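Local coordinates for Mll7089 protein (Mesorhizobium loti, PDB 2OZ8) that is of unknown function but has the mandelate racemase/muconate lactonizing enzyme fold and may be a magnesium-dependent hydro-lyase, at residues Tyr136-Asp141 against Glu317-Asn322; Pro121-Leu126 against Met306-Pro311; Ile10-Phe15 against Pro361-Arg366. All blocks are in the same frame, centred on the assembly; numbering follows the deposited sequence.

Contact 1 of 3, residues Tyr136-Asp141 against Glu317-Asn322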
ATOM      1  N   TYR A 136     -20.870 -12.971 -31.113  1.00 35.80           N
ATOM      2  CA  TYR A 136     -21.815 -13.610 -30.230  1.00 35.64           C
ATOM      3  C   TYR A 136     -23.142 -12.912 -30.375  1.00 35.61           C
ATOM      4  O   TYR A 136     -23.189 -11.763 -30.786  1.00 36.17           O
ATOM      5  CB  TYR A 136     -21.342 -13.639 -28.774  1.00 35.04           C
ATOM      6  CG  TYR A 136     -21.144 -12.303 -28.109  1.00 31.82           C
ATOM      7  CD1 TYR A 136     -22.172 -11.719 -27.416  1.00 32.98           C
ATOM      8  CD2 TYR A 136     -19.922 -11.672 -28.111  1.00 28.95           C
ATOM      9  CE1 TYR A 136     -22.001 -10.528 -26.745  1.00 33.14           C
ATOM     10  CE2 TYR A 136     -19.712 -10.454 -27.432  1.00 27.92           C
ATOM     11  CZ  TYR A 136     -20.772  -9.899 -26.756  1.00 31.38           C
ATOM     12  OH  TYR A 136     -20.695  -8.706 -26.094  1.00 34.41           O
ATOM     13  N   ALA A 137     -24.212 -13.634 -30.089  1.00 35.10           N
ATOM     14  CA  ALA A 137     -25.534 -13.117 -30.318  1.00 35.32           C
ATOM     15  C   ALA A 137     -25.995 -12.479 -29.016  1.00 34.44           C
ATOM     16  O   ALA A 137     -25.952 -13.115 -28.000  1.00 33.97           O
ATOM     17  CB  ALA A 137     -26.474 -14.250 -30.724  1.00 34.36           C
ATOM     18  N   SER A 138     -26.452 -11.240 -29.083  1.00 34.38           N
ATOM     19  CA  SER A 138     -26.787 -10.454 -27.927  1.00 34.60           C
ATOM     20  C   SER A 138     -28.191  -9.896 -28.072  1.00 35.94           C
ATOM     21  O   SER A 138     -28.494  -9.156 -28.988  1.00 37.21           O
ATOM     22  CB  SER A 138     -25.758  -9.355 -27.793  1.00 33.76           C
ATOM     23  OG  SER A 138     -26.074  -8.473 -26.763  1.00 32.41           O
ATOM     24  N   GLY A 139     -29.049 -10.241 -27.146  1.00 37.53           N
ATOM     25  CA  GLY A 139     -30.470 -10.034 -27.300  1.00 39.03           C
ATOM     26  C   GLY A 139     -30.956  -8.674 -26.883  1.00 40.58           C
ATOM     27  O   GLY A 139     -31.948  -8.216 -27.425  1.00 40.75           O
ATOM     28  N   LEU A 140     -30.249  -8.008 -25.957  1.00 41.20           N
ATOM     29  CA  LEU A 140     -30.703  -6.699 -25.393  1.00 41.59           C
ATOM     30  C   LEU A 140     -32.155  -6.901 -24.935  1.00 41.60           C
ATOM     31  O   LEU A 140     -33.051  -6.083 -25.185  1.00 41.35           O
ATOM     32  CB  LEU A 140     -30.554  -5.554 -26.436  1.00 40.99           C
ATOM     33  CG  LEU A 140     -29.215  -5.457 -27.215  1.00 41.72           C
ATOM     34  CD1 LEU A 140     -29.197  -4.340 -28.264  1.00 40.06           C
ATOM     35  CD2 LEU A 140     -27.965  -5.300 -26.282  1.00 42.53           C
ATOM     36  N   ASP A 141     -32.348  -8.041 -24.270  1.00 41.96           N
ATOM     37  CA  ASP A 141     -33.643  -8.763 -24.188  1.00 41.15           C
ATOM     38  C   ASP A 141     -34.323  -8.590 -22.891  1.00 40.35           C
ATOM     39  O   ASP A 141     -35.202  -9.346 -22.611  1.00 40.90           O
ATOM     40  CB  ASP A 141     -33.414 -10.277 -24.302  1.00 41.21           C
ATOM     41  CG  ASP A 141     -32.418 -10.790 -23.222  1.00 41.96           C
ATOM     42  OD1 ASP A 141     -31.218 -10.639 -23.482  1.00 43.15           O
ATOM     43  OD2 ASP A 141     -32.833 -11.263 -22.118  1.00 43.50           O
ATOM     44  N   GLU A 317     -19.631  -8.150 -30.321  1.00 35.03           N
ATOM     45  CA  GLU A 317     -21.052  -8.202 -30.039  1.00 35.03           C
ATOM     46  C   GLU A 317     -21.916  -7.914 -31.269  1.00 35.95           C
ATOM     47  O   GLU A 317     -21.702  -6.905 -31.970  1.00 36.34           O
ATOM     48  CB  GLU A 317     -21.396  -7.201 -28.920  1.00 34.64           C
ATOM     49  CG  GLU A 317     -22.837  -7.311 -28.421  1.00 34.76           C
ATOM     50  CD  GLU A 317     -23.140  -6.425 -27.287  1.00 38.28           C
ATOM     51  OE1 GLU A 317     -22.327  -5.522 -27.037  1.00 44.49           O
ATOM     52  OE2 GLU A 317     -24.187  -6.598 -26.641  1.00 37.18           O
ATOM     53  N   TYR A 318     -22.924  -8.756 -31.504  1.00 36.15           N
ATOM     54  CA  TYR A 318     -23.947  -8.454 -32.535  1.00 36.34           C
ATOM     55  C   TYR A 318     -25.380  -8.595 -31.976  1.00 35.95           C
ATOM     56  O   TYR A 318     -25.699  -9.600 -31.354  1.00 36.35           O
ATOM     57  CB  TYR A 318     -23.760  -9.302 -33.810  1.00 37.00           C
ATOM     58  CG  TYR A 318     -24.782  -8.930 -34.859  1.00 38.14           C
ATOM     59  CD1 TYR A 318     -24.683  -7.727 -35.567  1.00 37.80           C
ATOM     60  CD2 TYR A 318     -25.901  -9.738 -35.072  1.00 40.30           C
ATOM     61  CE1 TYR A 318     -25.671  -7.341 -36.470  1.00 37.98           C
ATOM     62  CE2 TYR A 318     -26.912  -9.369 -35.976  1.00 39.86           C
ATOM     63  CZ  TYR A 318     -26.773  -8.189 -36.671  1.00 39.62           C
ATOM     64  OH  TYR A 318     -27.751  -7.860 -37.532  1.00 38.80           O
ATOM     65  N   SER A 319     -26.235  -7.608 -32.227  1.00 35.30           N
ATOM     66  CA  SER A 319     -27.504  -7.482 -31.503  1.00 35.47           C
ATOM     67  C   SER A 319     -28.764  -7.488 -32.382  1.00 35.27           C
ATOM     68  O   SER A 319     -29.846  -7.177 -31.928  1.00 33.45           O
ATOM     69  CB  SER A 319     -27.481  -6.246 -30.627  1.00 35.07           C
ATOM     70  OG  SER A 319     -26.572  -6.413 -29.541  1.00 36.60           O
ATOM     71  N   PHE A 320     -28.594  -7.846 -33.655  1.00 35.78           N
ATOM     72  CA  PHE A 320     -29.720  -7.983 -34.562  1.00 35.90           C
ATOM     73  C   PHE A 320     -30.561  -6.717 -34.682  1.00 35.62           C
ATOM     74  O   PHE A 320     -31.748  -6.813 -34.910  1.00 35.12           O
ATOM     75  CB  PHE A 320     -30.589  -9.212 -34.176  1.00 34.91           C
ATOM     76  CG  PHE A 320     -29.808 -10.478 -34.139  1.00 34.24           C
ATOM     77  CD1 PHE A 320     -29.692 -11.254 -35.267  1.00 31.01           C
ATOM     78  CD2 PHE A 320     -29.143 -10.884 -32.960  1.00 34.49           C
ATOM     79  CE1 PHE A 320     -28.957 -12.399 -35.253  1.00 30.67           C
ATOM     80  CE2 PHE A 320     -28.382 -12.054 -32.943  1.00 32.91           C
ATOM     81  CZ  PHE A 320     -28.277 -12.792 -34.094  1.00 32.79           C
ATOM     82  N   GLN A 321     -29.954  -5.543 -34.566  1.00 36.46           N
ATOM     83  CA  GLN A 321     -30.730  -4.290 -34.719  1.00 37.61           C
ATOM     84  C   GLN A 321     -31.199  -4.031 -36.200  1.00 38.35           C
ATOM     85  O   GLN A 321     -30.581  -4.530 -37.156  1.00 38.58           O
ATOM     86  CB  GLN A 321     -29.956  -3.122 -34.118  1.00 37.33           C
ATOM     87  CG  GLN A 321     -29.863  -3.204 -32.588  1.00 37.48           C
ATOM     88  CD  GLN A 321     -28.814  -2.296 -32.007  1.00 39.73           C
ATOM     89  OE1 GLN A 321     -29.127  -1.428 -31.189  1.00 38.80           O
ATOM     90  NE2 GLN A 321     -27.543  -2.487 -32.426  1.00 39.12           N
ATOM     91  N   ASN A 322     -32.322  -3.334 -36.386  1.00 38.34           N
ATOM     92  CA  ASN A 322     -32.836  -3.090 -37.748  1.00 38.41           C
ATOM     93  C   ASN A 322     -32.153  -1.855 -38.323  1.00 38.18           C
ATOM     94  O   ASN A 322     -32.754  -0.795 -38.368  1.00 38.98           O
ATOM     95  CB  ASN A 322     -34.355  -2.933 -37.789  1.00 37.09           C
ATOM     96  CG  ASN A 322     -34.845  -1.717 -36.995  1.00 40.16           C
ATOM     97  OD1 ASN A 322     -34.236  -1.353 -35.982  1.00 41.24           O
ATOM     98  ND2 ASN A 322     -35.956  -1.085 -37.446  1.00 38.45           N
TER
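Two neighbouring parallel strands meet here just where both run out into loops, and backbone and side chains divide the polar work between them. Tyr136 pairs with Glu317 and Ala137 with Tyr318. Tyr318 N donates to Tyr136 O at 3.1 Å, nearly along the C=O axis, and Ser138 N donates to Tyr318 O at 2.9 Å, in the carbonyl plane. Beyond this point Ser138 O is approached by Ser319 CA in a CA-H...O contact of 3.2 Å. The most demanding group is the buried carboxylate of Glu317. Its extended chain, with CG anti to the backbone N (chi1 -172°), carries OE2 to Ser138 OG, which donates at 2.7 Å to the anti lone pair; Lys165 forms a salt bridge to the same oxygen, while OE1 accepts from the amide of Asn297. Such company would probably keep the acid ionised. The Tyr136 ring crosses this side chain obliquely: Glu317 CA lies over one face of the ring, 3.9 Å from its centroid, and Tyr136 OH reaches Glu317 CB. Ser319 OG finds its hydrogen-bond partner in Asn297, and Leu140 CD1 rests on Ser319 CB at 3.5 Å. On the other face of the sheet, Ala137 CB meets the edge of the Phe320 ring, in its plane, at CE2 (3.7 Å). Strands 132-138 and 313-318 are the first and last of the parallel barrel strands, so their pairing closes the TIM-type barrel; helix 146-158 covers the Ala137 and Phe320 side through Ala156, and strand 163-167 flanks 132-138 across from 313-318.

Contact 2 of 3, residues Pro121-Leu126 against Met306-Pro311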
ATOM      1  N   PRO A 121      -8.509  -1.380 -47.018  1.00 35.09           N
ATOM      2  CA  PRO A 121      -9.517  -1.728 -46.005  1.00 34.73           C
ATOM      3  C   PRO A 121      -9.025  -1.275 -44.634  1.00 34.32           C
ATOM      4  O   PRO A 121      -7.833  -1.410 -44.335  1.00 34.28           O
ATOM      5  CB  PRO A 121      -9.568  -3.256 -46.048  1.00 34.32           C
ATOM      6  CG  PRO A 121      -8.768  -3.697 -47.320  1.00 33.67           C
ATOM      7  CD  PRO A 121      -7.848  -2.570 -47.609  1.00 34.74           C
ATOM      8  N   LEU A 122      -9.922  -0.743 -43.809  1.00 34.49           N
ATOM      9  CA  LEU A 122      -9.520  -0.240 -42.473  1.00 35.10           C
ATOM     10  C   LEU A 122      -8.664  -1.195 -41.601  1.00 35.41           C
ATOM     11  O   LEU A 122      -7.602  -0.799 -41.107  1.00 36.67           O
ATOM     12  CB  LEU A 122     -10.716   0.333 -41.708  1.00 34.51           C
ATOM     13  CG  LEU A 122     -10.399   0.937 -40.338  1.00 35.70           C
ATOM     14  CD1 LEU A 122      -9.397   2.131 -40.423  1.00 34.68           C
ATOM     15  CD2 LEU A 122     -11.669   1.350 -39.693  1.00 34.10           C
ATOM     16  N   HIS A 123      -9.086  -2.443 -41.454  1.00 35.77           N
ATOM     17  CA  HIS A 123      -8.333  -3.420 -40.674  1.00 36.28           C
ATOM     18  C   HIS A 123      -6.874  -3.644 -41.109  1.00 36.90           C
ATOM     19  O   HIS A 123      -5.979  -3.801 -40.252  1.00 37.20           O
ATOM     20  CB  HIS A 123      -9.095  -4.751 -40.562  1.00 35.69           C
ATOM     21  CG  HIS A 123      -9.159  -5.543 -41.824  1.00 37.71           C
ATOM     22  ND1 HIS A 123      -8.326  -6.624 -42.073  1.00 37.43           N
ATOM     23  CD2 HIS A 123      -9.978  -5.442 -42.902  1.00 39.12           C
ATOM     24  CE1 HIS A 123      -8.636  -7.154 -43.244  1.00 35.53           C
ATOM     25  NE2 HIS A 123      -9.629  -6.452 -43.770  1.00 37.81           N
ATOM     26  N   VAL A 124      -6.634  -3.675 -42.417  1.00 36.47           N
ATOM     27  CA  VAL A 124      -5.259  -3.815 -42.932  1.00 36.48           C
ATOM     28  C   VAL A 124      -4.430  -2.580 -42.511  1.00 36.02           C
ATOM     29  O   VAL A 124      -3.331  -2.713 -41.985  1.00 35.64           O
ATOM     30  CB  VAL A 124      -5.223  -4.024 -44.487  1.00 37.12           C
ATOM     31  CG1 VAL A 124      -3.777  -4.084 -44.991  1.00 36.36           C
ATOM     32  CG2 VAL A 124      -6.047  -5.299 -44.908  1.00 34.17           C
ATOM     33  N   LEU A 125      -4.992  -1.395 -42.708  1.00 35.28           N
ATOM     34  CA  LEU A 125      -4.379  -0.163 -42.197  1.00 35.19           C
ATOM     35  C   LEU A 125      -4.152  -0.264 -40.663  1.00 35.84           C
ATOM     36  O   LEU A 125      -3.142   0.253 -40.145  1.00 35.84           O
ATOM     37  CB  LEU A 125      -5.244   1.061 -42.532  1.00 33.88           C
ATOM     38  CG  LEU A 125      -4.747   2.427 -42.055  1.00 34.44           C
ATOM     39  CD1 LEU A 125      -3.409   2.921 -42.761  1.00 30.77           C
ATOM     40  CD2 LEU A 125      -5.890   3.473 -42.222  1.00 32.59           C
ATOM     41  N   LEU A 126      -5.076  -0.937 -39.962  1.00 35.12           N
ATOM     42  CA  LEU A 126      -4.944  -1.088 -38.485  1.00 35.17           C
ATOM     43  C   LEU A 126      -3.888  -2.118 -38.085  1.00 35.71           C
ATOM     44  O   LEU A 126      -3.641  -2.298 -36.897  1.00 35.58           O
ATOM     45  CB  LEU A 126      -6.290  -1.323 -37.770  1.00 33.50           C
ATOM     46  CG  LEU A 126      -7.278  -0.139 -37.884  1.00 30.95           C
ATOM     47  CD1 LEU A 126      -8.606  -0.463 -37.250  1.00 26.69           C
ATOM     48  CD2 LEU A 126      -6.658   1.205 -37.382  1.00 26.87           C
ATOM     49  N   MET A 306     -11.206  -3.083 -35.805  1.00 35.38           N
ATOM     50  CA  MET A 306     -10.368  -3.130 -34.604  1.00 35.81           C
ATOM     51  C   MET A 306     -10.435  -4.522 -34.011  1.00 36.25           C
ATOM     52  O   MET A 306      -9.471  -5.000 -33.469  1.00 37.20           O
ATOM     53  CB  MET A 306     -10.782  -2.055 -33.568  1.00 35.34           C
ATOM     54  CG  MET A 306     -10.837  -0.620 -34.163  1.00 35.39           C
ATOM     55  SD  MET A 306     -12.375  -0.057 -34.987  1.00 30.34           S
ATOM     56  CE  MET A 306     -13.237   0.079 -33.429  1.00 32.33           C
ATOM     57  N   ALA A 307     -11.577  -5.195 -34.121  1.00 37.11           N
ATOM     58  CA  ALA A 307     -11.687  -6.523 -33.499  1.00 36.63           C
ATOM     59  C   ALA A 307     -10.713  -7.464 -34.139  1.00 36.04           C
ATOM     60  O   ALA A 307     -10.024  -8.184 -33.433  1.00 36.61           O
ATOM     61  CB  ALA A 307     -13.125  -7.093 -33.557  1.00 35.94           C
ATOM     62  N   VAL A 308     -10.662  -7.470 -35.473  1.00 35.71           N
ATOM     63  CA  VAL A 308      -9.752  -8.371 -36.159  1.00 35.16           C
ATOM     64  C   VAL A 308      -8.338  -7.839 -36.062  1.00 35.86           C
ATOM     65  O   VAL A 308      -7.429  -8.625 -36.193  1.00 37.37           O
ATOM     66  CB  VAL A 308     -10.109  -8.705 -37.700  1.00 35.43           C
ATOM     67  CG1 VAL A 308     -11.573  -9.009 -37.929  1.00 32.34           C
ATOM     68  CG2 VAL A 308      -9.646  -7.618 -38.650  1.00 34.08           C
ATOM     69  N   ALA A 309      -8.121  -6.530 -35.847  1.00 35.19           N
ATOM     70  CA  ALA A 309      -6.737  -6.048 -35.858  1.00 34.84           C
ATOM     71  C   ALA A 309      -5.993  -6.164 -34.513  1.00 34.67           C
ATOM     72  O   ALA A 309      -4.767  -6.282 -34.481  1.00 33.89           O
ATOM     73  CB  ALA A 309      -6.626  -4.635 -36.450  1.00 34.59           C
ATOM     74  N   LEU A 310      -6.720  -6.122 -33.405  1.00 34.39           N
ATOM     75  CA  LEU A 310      -6.049  -6.267 -32.091  1.00 34.53           C
ATOM     76  C   LEU A 310      -5.891  -7.736 -31.800  1.00 34.42           C
ATOM     77  O   LEU A 310      -6.829  -8.516 -32.031  1.00 34.46           O
ATOM     78  CB  LEU A 310      -6.852  -5.592 -30.966  1.00 33.98           C
ATOM     79  CG  LEU A 310      -7.001  -4.079 -31.044  1.00 31.05           C
ATOM     80  CD1 LEU A 310      -8.095  -3.627 -30.064  1.00 33.89           C
ATOM     81  CD2 LEU A 310      -5.688  -3.420 -30.755  1.00 24.06           C
ATOM     82  N   PRO A 311      -4.722  -8.129 -31.304  1.00 34.53           N
ATOM     83  CA  PRO A 311      -4.526  -9.577 -31.050  1.00 34.54           C
ATOM     84  C   PRO A 311      -5.239 -10.102 -29.778  1.00 35.33           C
ATOM     85  O   PRO A 311      -5.552 -11.286 -29.706  1.00 35.71           O
ATOM     86  CB  PRO A 311      -3.004  -9.681 -30.932  1.00 33.30           C
ATOM     87  CG  PRO A 311      -2.612  -8.304 -30.267  1.00 33.00           C
ATOM     88  CD  PRO A 311      -3.526  -7.329 -30.948  1.00 34.80           C
TER
HETATM   89  O   HOH W   1      -2.917  -4.262 -34.917  1.00 35.17           O
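Leu126, just past the end of helix 122-125, sets its CB against Ala309 CB, 3.6 Å away. With CG anti to the carbonyl carbon (chi1 -64°), Leu126 runs side by side with Met306, both pointing the same way, and its CD1 touches Met306 CG at 3.8 Å. His123 comes in across Val308: CG2 of the valine packs on His123 CB at 3.5 Å and approaches the imidazole obliquely. No direct hydrogen bond crosses between the segments; instead one water donates to both Leu126 O, at 2.9 Å, and Ala309 O, at 2.8 Å, bridging two carbonyls at helix ends. The packing thus joins helix 122-125, ahead of the first barrel strand, to helix 304-309, which links the last two strands of the TIM-type barrel. Farther out, the His123 ring is held in the crowded position between N and the carbonyl carbon (chi1 71°), where ND1 hydrogen-bonds Ser128 OG and the ring also meets that of His305. His305 ND1 pairs in turn with the His123 amide. Trp111 of helix 103-118 backs Leu126, and Val276 and Val279 of helix 276-289 back Met306, while Ile81 of a second subunit packs on Leu125.

Contact 3 of 3, residues Ile10-Phe15 against Pro361-Arg366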
ATOM      1  N   ILE A  10     -24.448  16.153 -42.721  1.00 47.40           N
ATOM      2  CA  ILE A  10     -25.178  15.452 -41.668  1.00 45.69           C
ATOM      3  C   ILE A  10     -26.559  14.979 -42.127  1.00 45.99           C
ATOM      4  O   ILE A  10     -27.413  15.781 -42.536  1.00 46.96           O
ATOM      5  CB  ILE A  10     -25.340  16.295 -40.392  1.00 46.01           C
ATOM      6  CG1 ILE A  10     -23.992  16.899 -39.917  1.00 44.38           C
ATOM      7  CG2 ILE A  10     -26.054  15.465 -39.261  1.00 44.39           C
ATOM      8  CD1 ILE A  10     -23.087  15.962 -39.160  1.00 41.65           C
ATOM      9  N   THR A  11     -26.809  13.681 -42.043  1.00 44.92           N
ATOM     10  CA  THR A  11     -28.134  13.195 -42.363  1.00 44.22           C
ATOM     11  C   THR A  11     -28.789  12.589 -41.144  1.00 43.22           C
ATOM     12  O   THR A  11     -28.311  11.574 -40.625  1.00 43.56           O
ATOM     13  CB  THR A  11     -28.114  12.176 -43.512  1.00 44.34           C
ATOM     14  OG1 THR A  11     -27.324  12.692 -44.583  1.00 45.67           O
ATOM     15  CG2 THR A  11     -29.488  11.963 -44.017  1.00 44.98           C
ATOM     16  N   ARG A  12     -29.897  13.194 -40.717  1.00 41.26           N
ATOM     17  CA  ARG A  12     -30.594  12.776 -39.519  1.00 39.44           C
ATOM     18  C   ARG A  12     -31.629  11.669 -39.776  1.00 39.45           C
ATOM     19  O   ARG A  12     -32.414  11.774 -40.709  1.00 40.44           O
ATOM     20  CB  ARG A  12     -31.234  13.990 -38.891  1.00 38.05           C
ATOM     21  CG  ARG A  12     -31.744  13.790 -37.515  1.00 38.32           C
ATOM     22  CD  ARG A  12     -32.684  14.900 -37.142  1.00 34.86           C
ATOM     23  NE  ARG A  12     -33.250  14.715 -35.806  1.00 38.85           N
ATOM     24  CZ  ARG A  12     -34.282  13.925 -35.524  1.00 40.06           C
ATOM     25  NH1 ARG A  12     -34.884  13.232 -36.491  1.00 39.78           N
ATOM     26  NH2 ARG A  12     -34.735  13.854 -34.280  1.00 37.14           N
ATOM     27  N   PHE A  13     -31.617  10.628 -38.941  1.00 38.94           N
ATOM     28  CA  PHE A  13     -32.608   9.543 -38.919  1.00 38.83           C
ATOM     29  C   PHE A  13     -33.306   9.426 -37.526  1.00 39.79           C
ATOM     30  O   PHE A  13     -32.718   9.697 -36.453  1.00 40.52           O
ATOM     31  CB  PHE A  13     -31.950   8.213 -39.294  1.00 38.80           C
ATOM     32  CG  PHE A  13     -31.244   8.230 -40.652  1.00 39.22           C
ATOM     33  CD1 PHE A  13     -31.950   8.016 -41.829  1.00 39.42           C
ATOM     34  CD2 PHE A  13     -29.887   8.491 -40.744  1.00 40.02           C
ATOM     35  CE1 PHE A  13     -31.322   8.061 -43.072  1.00 39.02           C
ATOM     36  CE2 PHE A  13     -29.249   8.531 -41.976  1.00 39.06           C
ATOM     37  CZ  PHE A  13     -29.972   8.317 -43.141  1.00 39.12           C
ATOM     38  N   GLN A  14     -34.569   9.041 -37.527  1.00 39.31           N
ATOM     39  CA  GLN A  14     -35.292   8.852 -36.276  1.00 38.37           C
ATOM     40  C   GLN A  14     -36.409   7.867 -36.648  1.00 38.48           C
ATOM     41  O   GLN A  14     -37.348   8.240 -37.337  1.00 38.68           O
ATOM     42  CB  GLN A  14     -35.855  10.162 -35.728  1.00 37.22           C
ATOM     43  CG  GLN A  14     -36.661   9.997 -34.401  1.00 37.60           C
ATOM     44  CD  GLN A  14     -37.368  11.291 -33.914  1.00 37.53           C
ATOM     45  OE1 GLN A  14     -37.204  12.378 -34.468  1.00 40.32           O
ATOM     46  NE2 GLN A  14     -38.159  11.154 -32.892  1.00 33.41           N
ATOM     47  N   PHE A  15     -36.273   6.613 -36.224  1.00 38.23           N
ATOM     48  CA  PHE A  15     -37.202   5.556 -36.616  1.00 38.48           C
ATOM     49  C   PHE A  15     -37.505   4.542 -35.519  1.00 38.58           C
ATOM     50  O   PHE A  15     -36.726   4.380 -34.597  1.00 38.84           O
ATOM     51  CB  PHE A  15     -36.703   4.848 -37.862  1.00 37.08           C
ATOM     52  CG  PHE A  15     -35.293   4.267 -37.753  1.00 38.44           C
ATOM     53  CD1 PHE A  15     -35.099   2.895 -37.475  1.00 38.20           C
ATOM     54  CD2 PHE A  15     -34.158   5.061 -38.011  1.00 38.47           C
ATOM     55  CE1 PHE A  15     -33.797   2.302 -37.486  1.00 37.08           C
ATOM     56  CE2 PHE A  15     -32.845   4.511 -37.984  1.00 35.90           C
ATOM     57  CZ  PHE A  15     -32.675   3.112 -37.720  1.00 38.78           C
ATOM     58  N   PRO A 361     -35.194  15.296 -40.978  1.00 45.99           N
ATOM     59  CA  PRO A 361     -34.452  16.497 -40.548  1.00 45.56           C
ATOM     60  C   PRO A 361     -35.017  17.106 -39.273  1.00 45.23           C
ATOM     61  O   PRO A 361     -34.318  17.835 -38.553  1.00 44.28           O
ATOM     62  CB  PRO A 361     -34.684  17.481 -41.723  1.00 45.39           C
ATOM     63  CG  PRO A 361     -35.117  16.613 -42.869  1.00 45.17           C
ATOM     64  CD  PRO A 361     -35.892  15.507 -42.271  1.00 45.59           C
ATOM     65  N   ARG A 362     -36.288  16.835 -39.026  1.00 45.42           N
ATOM     66  CA  ARG A 362     -37.039  17.548 -38.001  1.00 46.37           C
ATOM     67  C   ARG A 362     -37.416  16.543 -36.930  1.00 45.87           C
ATOM     68  O   ARG A 362     -37.890  15.421 -37.256  1.00 46.86           O
ATOM     69  CB  ARG A 362     -38.259  18.231 -38.632  1.00 47.46           C
ATOM     70  CG  ARG A 362     -39.365  18.716 -37.652  1.00 50.98           C
ATOM     71  CD  ARG A 362     -39.228  20.193 -37.305  1.00 55.57           C
ATOM     72  NE  ARG A 362     -39.985  20.506 -36.095  1.00 60.49           N
ATOM     73  CZ  ARG A 362     -39.655  20.096 -34.869  1.00 64.02           C
ATOM     74  NH1 ARG A 362     -38.560  19.370 -34.668  1.00 65.87           N
ATOM     75  NH2 ARG A 362     -40.408  20.428 -33.828  1.00 65.51           N
ATOM     76  N   ARG A 363     -37.113  16.903 -35.679  1.00 44.30           N
ATOM     77  CA  ARG A 363     -37.350  16.037 -34.528  1.00 43.51           C
ATOM     78  C   ARG A 363     -38.849  15.732 -34.373  1.00 43.42           C
ATOM     79  O   ARG A 363     -39.667  16.661 -34.259  1.00 43.73           O
ATOM     80  CB  ARG A 363     -36.748  16.630 -33.227  1.00 43.47           C
ATOM     81  CG  ARG A 363     -37.041  15.770 -31.907  1.00 43.67           C
ATOM     82  CD  ARG A 363     -36.350  16.332 -30.641  1.00 42.13           C
ATOM     83  NE  ARG A 363     -36.633  17.749 -30.480  1.00 40.57           N
ATOM     84  CZ  ARG A 363     -35.772  18.693 -30.081  1.00 41.47           C
ATOM     85  NH1 ARG A 363     -34.516  18.395 -29.719  1.00 40.32           N
ATOM     86  NH2 ARG A 363     -36.194  19.960 -30.013  1.00 38.42           N
ATOM     87  N   LEU A 364     -39.197  14.437 -34.361  1.00 42.51           N
ATOM     88  CA  LEU A 364     -40.586  14.016 -34.235  1.00 41.35           C
ATOM     89  C   LEU A 364     -40.949  13.494 -32.858  1.00 41.44           C
ATOM     90  O   LEU A 364     -40.111  13.038 -32.116  1.00 43.02           O
ATOM     91  CB  LEU A 364     -40.915  12.955 -35.291  1.00 40.74           C
ATOM     92  CG  LEU A 364     -40.754  13.342 -36.792  1.00 42.10           C
ATOM     93  CD1 LEU A 364     -40.981  12.178 -37.816  1.00 34.87           C
ATOM     94  CD2 LEU A 364     -41.600  14.584 -37.175  1.00 40.19           C
ATOM     95  N   ALA A 365     -42.229  13.528 -32.523  1.00 41.45           N
ATOM     96  CA  ALA A 365     -42.730  12.797 -31.397  1.00 40.66           C
ATOM     97  C   ALA A 365     -42.628  11.315 -31.755  1.00 41.17           C
ATOM     98  O   ALA A 365     -42.586  10.958 -32.923  1.00 41.26           O
ATOM     99  CB  ALA A 365     -44.159  13.222 -31.124  1.00 39.57           C
ATOM    100  N   ARG A 366     -42.541  10.458 -30.754  1.00 42.08           N
ATOM    101  CA  ARG A 366     -42.469   9.002 -30.956  1.00 42.60           C
ATOM    102  C   ARG A 366     -43.650   8.374 -31.724  1.00 43.66           C
ATOM    103  O   ARG A 366     -43.434   7.443 -32.508  1.00 43.45           O
ATOM    104  CB  ARG A 366     -42.318   8.290 -29.593  1.00 43.14           C
ATOM    105  CG  ARG A 366     -42.234   6.772 -29.679  1.00 40.42           C
ATOM    106  CD  ARG A 366     -41.052   6.414 -30.531  1.00 37.49           C
ATOM    107  NE  ARG A 366     -41.011   4.983 -30.723  1.00 40.67           N
ATOM    108  CZ  ARG A 366     -41.747   4.294 -31.591  1.00 42.12           C
ATOM    109  NH1 ARG A 366     -42.597   4.883 -32.404  1.00 38.62           N
ATOM    110  NH2 ARG A 366     -41.599   2.980 -31.655  1.00 46.12           N
TER
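Arg12 and Gln14, two residues apart on one strand, reach out on the same side with CG anti to the backbone N in each, and the tips of their extended chains turn together. The Arg12 guanidinium presents its end to the Gln14 carboxamide: NH1 at 3.2 Å and NH2 at 2.9 Å both donate to OE1, which lies close to the guanidinium plane. NH1 sits on a lone pair of that oxygen, whereas NH2 stands above the carbonyl plane. A third donor, Leu364 N, reaches Gln14 OE1 at 2.9 Å on a lone pair, almost straight at 175°. From the other end of the carboxamide, Gln14 NE2 donates to Leu364 O at 2.8 Å, so the amide side chain pairs with both backbone groups of one residue. Strand 5-17 belongs to the antiparallel sheet of the N-terminal capping domain found in enolase-superfamily proteins, and the segment running alongside it is a non-regular stretch after helix 352-357, close to the chain's C-terminal end. An alanine at Gln14 would lose both bonds to Leu364 and the acceptor for two Arg12 nitrogens, and would probably loosen the hold of the strand on this segment. The loop also lies over a guanidinium face, with Arg363 N above its centre and Arg363 CA 3.4 Å from Arg12 NH2. Carbonyls fix the rotation of the cation: Arg12 NE donates to Pro58 O, NH2 to Leu57 O and NH1 to Arg360 O. Arg363, its guanidinium plane 85° from that of Arg12, forms a salt bridge with Glu62 of a third subunit.

How the contacts relate
The contacts lie progressively farther from the middle of the chain, centred about 10, 16 and 21 Å out for contacts 1, 2 and 3. Contacts 1 and 2 alternate along the chain: contact 1 joins two strands, contact 2 the helices that lead into them, with centres about 22 Å and nearest atoms about 7 Å apart. Contact 3 spans both in sequence and belongs to the capping domain; it meets contact 1 where Phe15 CE1 packs on Asn322 O at 3.4 Å, but stays about 19 Å from contact 2 at the nearest atoms. In enolase relatives the active site lies between capping domain and barrel, at the C-terminal strand ends, where contact 1 sits.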